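Protease Do-like 2, chloroplastic (Arabidopsis thaliana, PDB 4FLN) is a serine protease of the chloroplast that performs the primary cleavage of the photodamaged D1 protein of photosystem II and rests as a hexamer. Local coordinates at the interface of chains A and B and the interface of chains A and C. Numbering follows the deposited sequence. Chains: chain A/B/C, Protease Do-like 2, chloroplastic.

The three contacts illustrate how a chain can use its protease and PDZ regions for two kinds of assembly joint. Contact 1 joins the protease domains of chains A and B, with strand 165-178 contributed by both. Contacts 2 and 3 are neighbouring patches of a two-fold interface between PDZ regions of chains A and C; they share A:Tyr431, A:Val474 and C:Leu267, and the centres of their C-alpha atoms lie about 9 Å apart. The corresponding centre of contact 1 is about 63 Å from that of contact 2 and 66 Å from that of contact 3. Protease and PDZ regions thus serve different joints, which probably helps to close the hexamer.

Contact 1: the interface of chains A and B. Residues chain A 166-168; chain B 170, 172, 192.
A:Val166 and A:Lys168 meet B:Ser172 and B:Asp192 in a heterologous interface, in which unlike surfaces of two protease domains join without an exact two-fold; such a joint probably builds the protease-domain trimer of this family within the hexamer. Two backbone amides of one strand are held by chemically different acceptors. The amide N of A:Val166 donates to the carbonyl O of B:Ser172 at 2.9 Å. Two residues along, the amide N of A:Lys168 donates to the carboxylate OD2 of B:Asp192 at 3.2 Å, approaching from above the carboxylate plane, 54° out of it. The aspartate reaches this position because its CG lies anti to the backbone N (chi1 -180°). The side chain of A:Thr167 crosses that of B:Asp192 at about a right angle, its CG2 4.0 Å from the carboxylate carbon CG; the closer approach of OD2 is doubtful. CG1 of B:Val170 lies against the aliphatic part of A:Lys168, 3.9 Å from CD, and touches its CB as well. An alanine in place of B:Asp192 would probably leave the A:Lys168 amide without this acceptor and open a gap beside A:Thr167. Both chains contribute strand 165-178 of the trypsin-like fold, while B:Asp192 lies just beyond strand 185-191; the centre is about 20 Å from the catalytic A:His91.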
ATOM      1  N   VAL A 166       8.431  34.395  -0.582  1.00 50.07           N
ATOM      2  CA  VAL A 166       7.724  35.033  -1.679  1.00 38.72           C
ATOM      3  C   VAL A 166       7.564  34.076  -2.863  1.00 35.95           C
ATOM      4  O   VAL A 166       8.482  33.350  -3.202  1.00 41.68           O
ATOM      5  CB  VAL A 166       8.496  36.290  -2.131  1.00 52.57           C
ATOM      6  CG1 VAL A 166       8.153  36.658  -3.557  1.00 73.03           C
ATOM      7  CG2 VAL A 166       8.210  37.450  -1.200  1.00 52.76           C
ATOM      8  N   THR A 167       6.396  34.079  -3.492  1.00 36.51           N
ATOM      9  CA  THR A 167       6.219  33.413  -4.788  1.00 42.62           C
ATOM     10  C   THR A 167       5.524  34.342  -5.784  1.00 46.17           C
ATOM     11  O   THR A 167       4.749  35.219  -5.401  1.00 45.43           O
ATOM     12  CB  THR A 167       5.411  32.106  -4.697  1.00 44.12           C
ATOM     13  OG1 THR A 167       4.271  32.302  -3.847  1.00 56.84           O
ATOM     14  CG2 THR A 167       6.261  30.995  -4.151  1.00 46.09           C
ATOM     15  N   LYS A 168       5.807  34.136  -7.063  1.00 41.10           N
ATOM     16  CA  LYS A 168       5.276  34.978  -8.119  1.00 37.62           C
ATOM     17  C   LYS A 168       4.636  34.098  -9.181  1.00 44.59           C
ATOM     18  O   LYS A 168       5.134  33.017  -9.492  1.00 41.33           O
ATOM     19  CB  LYS A 168       6.404  35.810  -8.735  1.00 34.83           C
ATOM     20  CG  LYS A 168       5.974  36.911  -9.685  1.00 39.95           C
ATOM     21  CD  LYS A 168       7.079  37.956  -9.795  1.00 52.26           C
ATOM     22  CE  LYS A 168       6.634  39.197 -10.560  1.00 53.09           C
ATOM     23  NZ  LYS A 168       6.716  38.990 -12.024  1.00 59.85           N
TER
ATOM     24  N   VAL B 170      11.445  33.382  -9.033  1.00 42.10           N
ATOM     25  CA  VAL B 170      12.097  34.419  -8.238  1.00 50.60           C
ATOM     26  C   VAL B 170      12.884  33.818  -7.075  1.00 45.85           C
ATOM     27  O   VAL B 170      12.765  32.628  -6.773  1.00 36.65           O
ATOM     28  CB  VAL B 170      11.070  35.437  -7.681  1.00 43.50           C
ATOM     29  CG1 VAL B 170      10.342  36.098  -8.811  1.00 36.69           C
ATOM     30  CG2 VAL B 170      10.074  34.750  -6.731  1.00 39.33           C
ATOM     31  N   SER B 172      12.653  33.088  -3.710  1.00 37.92           N
ATOM     32  CA  SER B 172      11.558  33.050  -2.749  1.00 47.40           C
ATOM     33  C   SER B 172      12.013  33.234  -1.312  1.00 54.24           C
ATOM     34  O   SER B 172      11.330  33.884  -0.521  1.00 59.66           O
ATOM     35  CB  SER B 172      10.695  31.785  -2.901  1.00 48.34           C
ATOM     36  OG  SER B 172      11.465  30.652  -3.237  1.00 58.30           O
ATOM     37  N   ASP B 192      11.541  29.853  -6.775  1.00 49.10           N
ATOM     38  CA  ASP B 192      10.117  29.672  -6.999  1.00 44.96           C
ATOM     39  C   ASP B 192       9.885  28.620  -8.090  1.00 46.81           C
ATOM     40  O   ASP B 192       8.767  28.403  -8.535  1.00 61.30           O
ATOM     41  CB  ASP B 192       9.605  31.053  -7.436  1.00 62.02           C
ATOM     42  CG  ASP B 192       8.137  31.094  -7.716  1.00 78.91           C
ATOM     43  OD1 ASP B 192       7.759  30.891  -8.890  1.00 93.84           O
ATOM     44  OD2 ASP B 192       7.369  31.381  -6.776  1.00 78.72           O
TER

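Contact 2: the interface of chains A and C. Residues chain A 431, 472-474; chain C 260, 267, 280, 282.
The ring of A:Tyr473 carries the side-chain amide of C:Gln260 on one face, the two planes only 9° apart. CD of C:Gln260 is 3.6 Å from CE1 of A:Tyr473. The edge of the A:Tyr431 ring receives the phenol OH of A:Tyr473 in its plane. Another flat group, the guanidinium of C:Arg282, has the methyl CG1 of A:Val474 on one face, 3.8 Å from CZ, and OD1 of A:Asn472 on the other; the asparagine is poorly ordered, and its details are doubtful. The stacked amide also reads the backbone. OE1 of C:Gln260 accepts from the N of A:Val474 at 3.0 Å, in the carbonyl plane and on a lone pair, while NE2 gives an almost straight bond of 2.9 Å to the O of A:Val474. An extended chain, with CG anti to the backbone N (chi1 -176°), carries the amide out to this strand, and the two bonds together with the stack should resist its turning. CG1 of A:Val474 also meets CD2 of C:Leu280 at 3.7 Å, and OH of A:Tyr431 rests against CG of C:Leu267. The site couples the first PDZ domain of one subunit to the second of its neighbour, and its two-fold twin doubles the link within the hexamer.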
ATOM      1  N   TYR A 431     -28.421  -1.396  26.809  1.00 44.74           N
ATOM      2  CA  TYR A 431     -28.276  -0.293  25.866  1.00 44.84           C
ATOM      3  C   TYR A 431     -26.830   0.129  25.596  1.00 52.32           C
ATOM      4  O   TYR A 431     -26.604   1.083  24.852  1.00 49.97           O
ATOM      5  CB  TYR A 431     -29.071   0.924  26.330  1.00 39.37           C
ATOM      6  CG  TYR A 431     -30.514   0.651  26.662  1.00 34.66           C
ATOM      7  CD1 TYR A 431     -31.302  -0.152  25.840  1.00 36.53           C
ATOM      8  CD2 TYR A 431     -31.091   1.203  27.801  1.00 30.23           C
ATOM      9  CE1 TYR A 431     -32.628  -0.396  26.145  1.00 33.82           C
ATOM     10  CE2 TYR A 431     -32.411   0.971  28.114  1.00 37.42           C
ATOM     11  CZ  TYR A 431     -33.173   0.174  27.284  1.00 41.87           C
ATOM     12  OH  TYR A 431     -34.482  -0.051  27.597  1.00 46.48           O
ATOM     13  N   ASN A 472     -36.566   2.896  15.012  1.00 89.12           N
ATOM     14  CA  ASN A 472     -37.715   2.478  15.807  1.00 81.72           C
ATOM     15  C   ASN A 472     -37.215   1.603  16.950  1.00 61.67           C
ATOM     16  O   ASN A 472     -38.004   1.070  17.728  1.00 63.30           O
ATOM     17  CB  ASN A 472     -38.855   1.846  14.997  1.00 79.00           C
ATOM     18  CG  ASN A 472     -40.227   2.094  15.632  1.00 77.38           C
ATOM     19  OD1 ASN A 472     -40.883   1.173  16.127  1.00 73.52           O
ATOM     20  ND2 ASN A 472     -40.654   3.352  15.631  1.00 83.12           N
ATOM     21  N   TYR A 473     -35.897   1.412  16.993  1.00 34.85           N
ATOM     22  CA  TYR A 473     -35.242   0.967  18.223  1.00 36.90           C
ATOM     23  C   TYR A 473     -35.675   1.863  19.385  1.00 38.82           C
ATOM     24  O   TYR A 473     -35.691   3.079  19.266  1.00 43.76           O
ATOM     25  CB  TYR A 473     -33.718   1.028  18.099  1.00 26.57           C
ATOM     26  CG  TYR A 473     -33.001   0.297  19.213  1.00 43.53           C
ATOM     27  CD1 TYR A 473     -32.521  -0.992  19.018  1.00 55.23           C
ATOM     28  CD2 TYR A 473     -32.817   0.878  20.464  1.00 52.41           C
ATOM     29  CE1 TYR A 473     -31.875  -1.681  20.023  1.00 55.16           C
ATOM     30  CE2 TYR A 473     -32.174   0.188  21.485  1.00 58.41           C
ATOM     31  CZ  TYR A 473     -31.703  -1.095  21.252  1.00 59.45           C
ATOM     32  OH  TYR A 473     -31.058  -1.811  22.237  1.00 58.66           O
ATOM     33  N   VAL A 474     -36.032   1.257  20.510  1.00 37.47           N
ATOM     34  CA  VAL A 474     -36.520   2.029  21.641  1.00 43.16           C
ATOM     35  C   VAL A 474     -35.765   1.683  22.929  1.00 42.23           C
ATOM     36  O   VAL A 474     -35.645   0.513  23.291  1.00 47.30           O
ATOM     37  CB  VAL A 474     -38.022   1.772  21.837  1.00 39.43           C
ATOM     38  CG1 VAL A 474     -38.243   0.308  22.061  1.00 34.12           C
ATOM     39  CG2 VAL A 474     -38.586   2.605  22.988  1.00 40.25           C
TER
ATOM     40  N   GLN C 260     -36.214  -6.530  18.390  1.00 37.23           N
ATOM     41  CA  GLN C 260     -35.279  -5.976  19.357  1.00 38.70           C
ATOM     42  C   GLN C 260     -35.179  -6.924  20.561  1.00 40.36           C
ATOM     43  O   GLN C 260     -36.199  -7.400  21.067  1.00 37.40           O
ATOM     44  CB  GLN C 260     -35.725  -4.576  19.791  1.00 25.56           C
ATOM     45  CG  GLN C 260     -34.764  -3.881  20.718  1.00 21.88           C
ATOM     46  CD  GLN C 260     -35.181  -2.456  21.076  1.00 41.43           C
ATOM     47  OE1 GLN C 260     -35.590  -1.667  20.214  1.00 33.95           O
ATOM     48  NE2 GLN C 260     -35.064  -2.119  22.361  1.00 38.55           N
ATOM     49  N   LEU C 267     -37.339  -1.857  30.211  1.00 28.90           N
ATOM     50  CA  LEU C 267     -38.033  -2.268  29.009  1.00 32.63           C
ATOM     51  C   LEU C 267     -39.056  -3.336  29.353  1.00 33.88           C
ATOM     52  O   LEU C 267     -40.257  -3.139  29.195  1.00 36.30           O
ATOM     53  CB  LEU C 267     -37.051  -2.836  27.998  1.00 36.92           C
ATOM     54  CG  LEU C 267     -37.077  -2.173  26.634  1.00 40.78           C
ATOM     55  CD1 LEU C 267     -36.436  -3.112  25.644  1.00 43.95           C
ATOM     56  CD2 LEU C 267     -38.508  -1.814  26.230  1.00 37.39           C
ATOM     57  N   LEU C 280     -39.022  -7.809  21.166  1.00 39.94           N
ATOM     58  CA  LEU C 280     -39.949  -6.738  20.793  1.00 38.73           C
ATOM     59  C   LEU C 280     -40.017  -6.513  19.276  1.00 41.43           C
ATOM     60  O   LEU C 280     -38.992  -6.467  18.598  1.00 35.63           O
ATOM     61  CB  LEU C 280     -39.561  -5.442  21.499  1.00 23.45           C
ATOM     62  CG  LEU C 280     -40.415  -4.182  21.329  1.00 32.36           C
ATOM     63  CD1 LEU C 280     -41.864  -4.413  21.732  1.00 35.72           C
ATOM     64  CD2 LEU C 280     -39.824  -3.034  22.143  1.00 27.11           C
ATOM     65  N   ARG C 282     -40.170  -4.336  16.336  1.00 48.27           N
ATOM     66  CA  ARG C 282     -39.858  -2.962  15.953  1.00 47.89           C
ATOM     67  C   ARG C 282     -40.456  -2.502  14.623  1.00 53.16           C
ATOM     68  O   ARG C 282     -40.835  -1.348  14.467  1.00 48.39           O
ATOM     69  CB  ARG C 282     -38.347  -2.736  15.996  1.00 43.02           C
ATOM     70  CG  ARG C 282     -37.762  -2.877  17.401  1.00 46.69           C
ATOM     71  CD  ARG C 282     -38.167  -1.716  18.311  1.00 46.43           C
ATOM     72  NE  ARG C 282     -39.563  -1.795  18.716  1.00 56.99           N
ATOM     73  CZ  ARG C 282     -40.307  -0.748  19.049  1.00 58.18           C
ATOM     74  NH1 ARG C 282     -39.789   0.468  19.019  1.00 48.42           N
ATOM     75  NH2 ARG C 282     -41.574  -0.918  19.406  1.00 67.96           N
TER

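Contact 3: the interface of chains A and C. Residues chain A 431, 464, 474, 476-478; chain C 264, 266-267, 270.
The phenol OH of A:Tyr431, near CB of C:Asn264, is gripped from its own chain at both backbone groups of A:Val476: it accepts from the N at 2.7 Å and donates to the O at 2.8 Å. This pair fixes the ring beside strand 474-478. Across the contact, the amide of C:Asn264 lies over one face of that ring at its phenol end, the planes 19° apart, with CB of the asparagine 3.7 Å from CZ of the tyrosine. The asparagine is secured as a cap on helix 265-271. Its OD1 accepts from the N of C:Leu267 in the carbonyl plane, on a lone pair, and from the N of C:Ala266 at 2.8 Å, this second donor standing 45° out of the plane. No hydrogen bond crosses the patch, so polar bonds position each side and apolar contacts join them. A:Val476 spreads its two methyls over the helix: CG1, anti to the backbone N (chi1 162°), reaches CB of C:Cys270 at 3.9 Å, while CG2 meets CD2 of C:Leu267. Alongside, CB of C:Ala266 packs 3.6 Å from the O of A:Val476. CB of C:Cys270 sits over the centre of the A:Tyr464 ring in a CH-pi contact, and SG approaches CD1 of that ring at 3.8 Å. The site docks a PDZ helix of one subunit onto a strand of its neighbour's second PDZ domain, adding an apolar seam that probably steadies the resting hexamer.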
ATOM      1  N   TYR A 431     -28.421  -1.396  26.809  1.00 44.74           N
ATOM      2  CA  TYR A 431     -28.276  -0.293  25.866  1.00 44.84           C
ATOM      3  C   TYR A 431     -26.830   0.129  25.596  1.00 52.32           C
ATOM      4  O   TYR A 431     -26.604   1.083  24.852  1.00 49.97           O
ATOM      5  CB  TYR A 431     -29.071   0.924  26.330  1.00 39.37           C
ATOM      6  CG  TYR A 431     -30.514   0.651  26.662  1.00 34.66           C
ATOM      7  CD1 TYR A 431     -31.302  -0.152  25.840  1.00 36.53           C
ATOM      8  CD2 TYR A 431     -31.091   1.203  27.801  1.00 30.23           C
ATOM      9  CE1 TYR A 431     -32.628  -0.396  26.145  1.00 33.82           C
ATOM     10  CE2 TYR A 431     -32.411   0.971  28.114  1.00 37.42           C
ATOM     11  CZ  TYR A 431     -33.173   0.174  27.284  1.00 41.87           C
ATOM     12  OH  TYR A 431     -34.482  -0.051  27.597  1.00 46.48           O
ATOM     13  N   TYR A 464     -41.222   6.043  33.444  1.00 52.92           N
ATOM     14  CA  TYR A 464     -40.129   5.659  32.570  1.00 48.96           C
ATOM     15  C   TYR A 464     -39.714   6.802  31.665  1.00 53.63           C
ATOM     16  O   TYR A 464     -40.525   7.657  31.312  1.00 54.39           O
ATOM     17  CB  TYR A 464     -40.518   4.488  31.685  1.00 45.28           C
ATOM     18  CG  TYR A 464     -41.053   3.291  32.423  1.00 48.66           C
ATOM     19  CD1 TYR A 464     -42.410   3.004  32.409  1.00 44.93           C
ATOM     20  CD2 TYR A 464     -40.202   2.433  33.109  1.00 36.42           C
ATOM     21  CE1 TYR A 464     -42.901   1.922  33.060  1.00 45.18           C
ATOM     22  CE2 TYR A 464     -40.691   1.338  33.769  1.00 40.06           C
ATOM     23  CZ  TYR A 464     -42.047   1.087  33.743  1.00 52.72           C
ATOM     24  OH  TYR A 464     -42.575  -0.002  34.399  1.00 68.52           O
ATOM     25  N   VAL A 474     -36.032   1.257  20.510  1.00 37.47           N
ATOM     26  CA  VAL A 474     -36.520   2.029  21.641  1.00 43.16           C
ATOM     27  C   VAL A 474     -35.765   1.683  22.929  1.00 42.23           C
ATOM     28  O   VAL A 474     -35.645   0.513  23.291  1.00 47.30           O
ATOM     29  CB  VAL A 474     -38.022   1.772  21.837  1.00 39.43           C
ATOM     30  CG1 VAL A 474     -38.243   0.308  22.061  1.00 34.12           C
ATOM     31  CG2 VAL A 474     -38.586   2.605  22.988  1.00 40.25           C
ATOM     32  N   VAL A 476     -35.791   2.200  27.025  1.00 35.60           N
ATOM     33  CA  VAL A 476     -36.638   2.583  28.156  1.00 30.16           C
ATOM     34  C   VAL A 476     -35.855   2.547  29.459  1.00 39.94           C
ATOM     35  O   VAL A 476     -35.171   1.570  29.756  1.00 48.47           O
ATOM     36  CB  VAL A 476     -37.841   1.637  28.260  1.00 35.90           C
ATOM     37  CG1 VAL A 476     -38.498   1.723  29.645  1.00 34.70           C
ATOM     38  CG2 VAL A 476     -38.828   1.933  27.143  1.00 43.70           C
ATOM     39  N   LEU A 477     -35.941   3.618  30.239  1.00 48.68           N
ATOM     40  CA  LEU A 477     -35.214   3.689  31.509  1.00 47.65           C
ATOM     41  C   LEU A 477     -36.145   4.026  32.661  1.00 56.43           C
ATOM     42  O   LEU A 477     -37.149   4.714  32.466  1.00 52.56           O
ATOM     43  CB  LEU A 477     -34.089   4.720  31.419  1.00 34.82           C
ATOM     44  CG  LEU A 477     -33.016   4.300  30.413  1.00 33.50           C
ATOM     45  CD1 LEU A 477     -33.000   5.276  29.277  1.00 39.72           C
ATOM     46  CD2 LEU A 477     -31.638   4.177  31.046  1.00 31.77           C
ATOM     47  N   GLU A 478     -35.831   3.530  33.857  1.00 58.51           N
ATOM     48  CA  GLU A 478     -36.608   3.901  35.038  1.00 57.68           C
ATOM     49  C   GLU A 478     -36.129   5.265  35.555  1.00 58.54           C
ATOM     50  O   GLU A 478     -34.951   5.440  35.893  1.00 50.92           O
ATOM     51  CB  GLU A 478     -36.509   2.827  36.118  1.00 58.76           C
ATOM     52  CG  GLU A 478     -37.793   2.629  36.905  1.00 78.90           C
ATOM     53  CD  GLU A 478     -37.664   3.019  38.369  1.00 96.38           C
ATOM     54  OE1 GLU A 478     -36.519   3.064  38.875  1.00 98.11           O
ATOM     55  OE2 GLU A 478     -38.711   3.280  39.011  1.00 99.52           O
TER
ATOM     56  N   ASN C 264     -32.811  -5.274  28.992  1.00 48.87           N
ATOM     57  CA  ASN C 264     -33.002  -4.270  30.029  1.00 44.96           C
ATOM     58  C   ASN C 264     -34.259  -4.444  30.864  1.00 47.24           C
ATOM     59  O   ASN C 264     -35.346  -4.610  30.328  1.00 53.68           O
ATOM     60  CB  ASN C 264     -32.981  -2.869  29.437  1.00 42.38           C
ATOM     61  CG  ASN C 264     -33.152  -1.815  30.489  1.00 44.54           C
ATOM     62  OD1 ASN C 264     -34.274  -1.463  30.851  1.00 50.33           O
ATOM     63  ND2 ASN C 264     -32.038  -1.319  31.011  1.00 37.09           N
ATOM     64  N   ALA C 266     -36.132  -2.420  32.698  1.00 47.76           N
ATOM     65  CA  ALA C 266     -37.193  -1.420  32.595  1.00 47.13           C
ATOM     66  C   ALA C 266     -38.019  -1.602  31.319  1.00 42.96           C
ATOM     67  O   ALA C 266     -39.248  -1.519  31.340  1.00 36.96           O
ATOM     68  CB  ALA C 266     -36.611  -0.014  32.679  1.00 45.67           C
ATOM     69  N   LEU C 267     -37.339  -1.857  30.211  1.00 28.90           N
ATOM     70  CA  LEU C 267     -38.033  -2.268  29.009  1.00 32.63           C
ATOM     71  C   LEU C 267     -39.056  -3.336  29.353  1.00 33.88           C
ATOM     72  O   LEU C 267     -40.257  -3.139  29.195  1.00 36.30           O
ATOM     73  CB  LEU C 267     -37.051  -2.836  27.998  1.00 36.92           C
ATOM     74  CG  LEU C 267     -37.077  -2.173  26.634  1.00 40.78           C
ATOM     75  CD1 LEU C 267     -36.436  -3.112  25.644  1.00 43.95           C
ATOM     76  CD2 LEU C 267     -38.508  -1.814  26.230  1.00 37.39           C
ATOM     77  N   CYS C 270     -41.830  -2.197  31.568  1.00 38.55           N
ATOM     78  CA  CYS C 270     -42.693  -1.291  30.826  1.00 49.41           C
ATOM     79  C   CYS C 270     -43.633  -2.059  29.907  1.00 52.58           C
ATOM     80  O   CYS C 270     -44.815  -1.752  29.811  1.00 52.48           O
ATOM     81  CB  CYS C 270     -41.832  -0.344  29.994  1.00 57.10           C
ATOM     82  SG  CYS C 270     -42.736   0.945  29.174  1.00 70.14           S
TER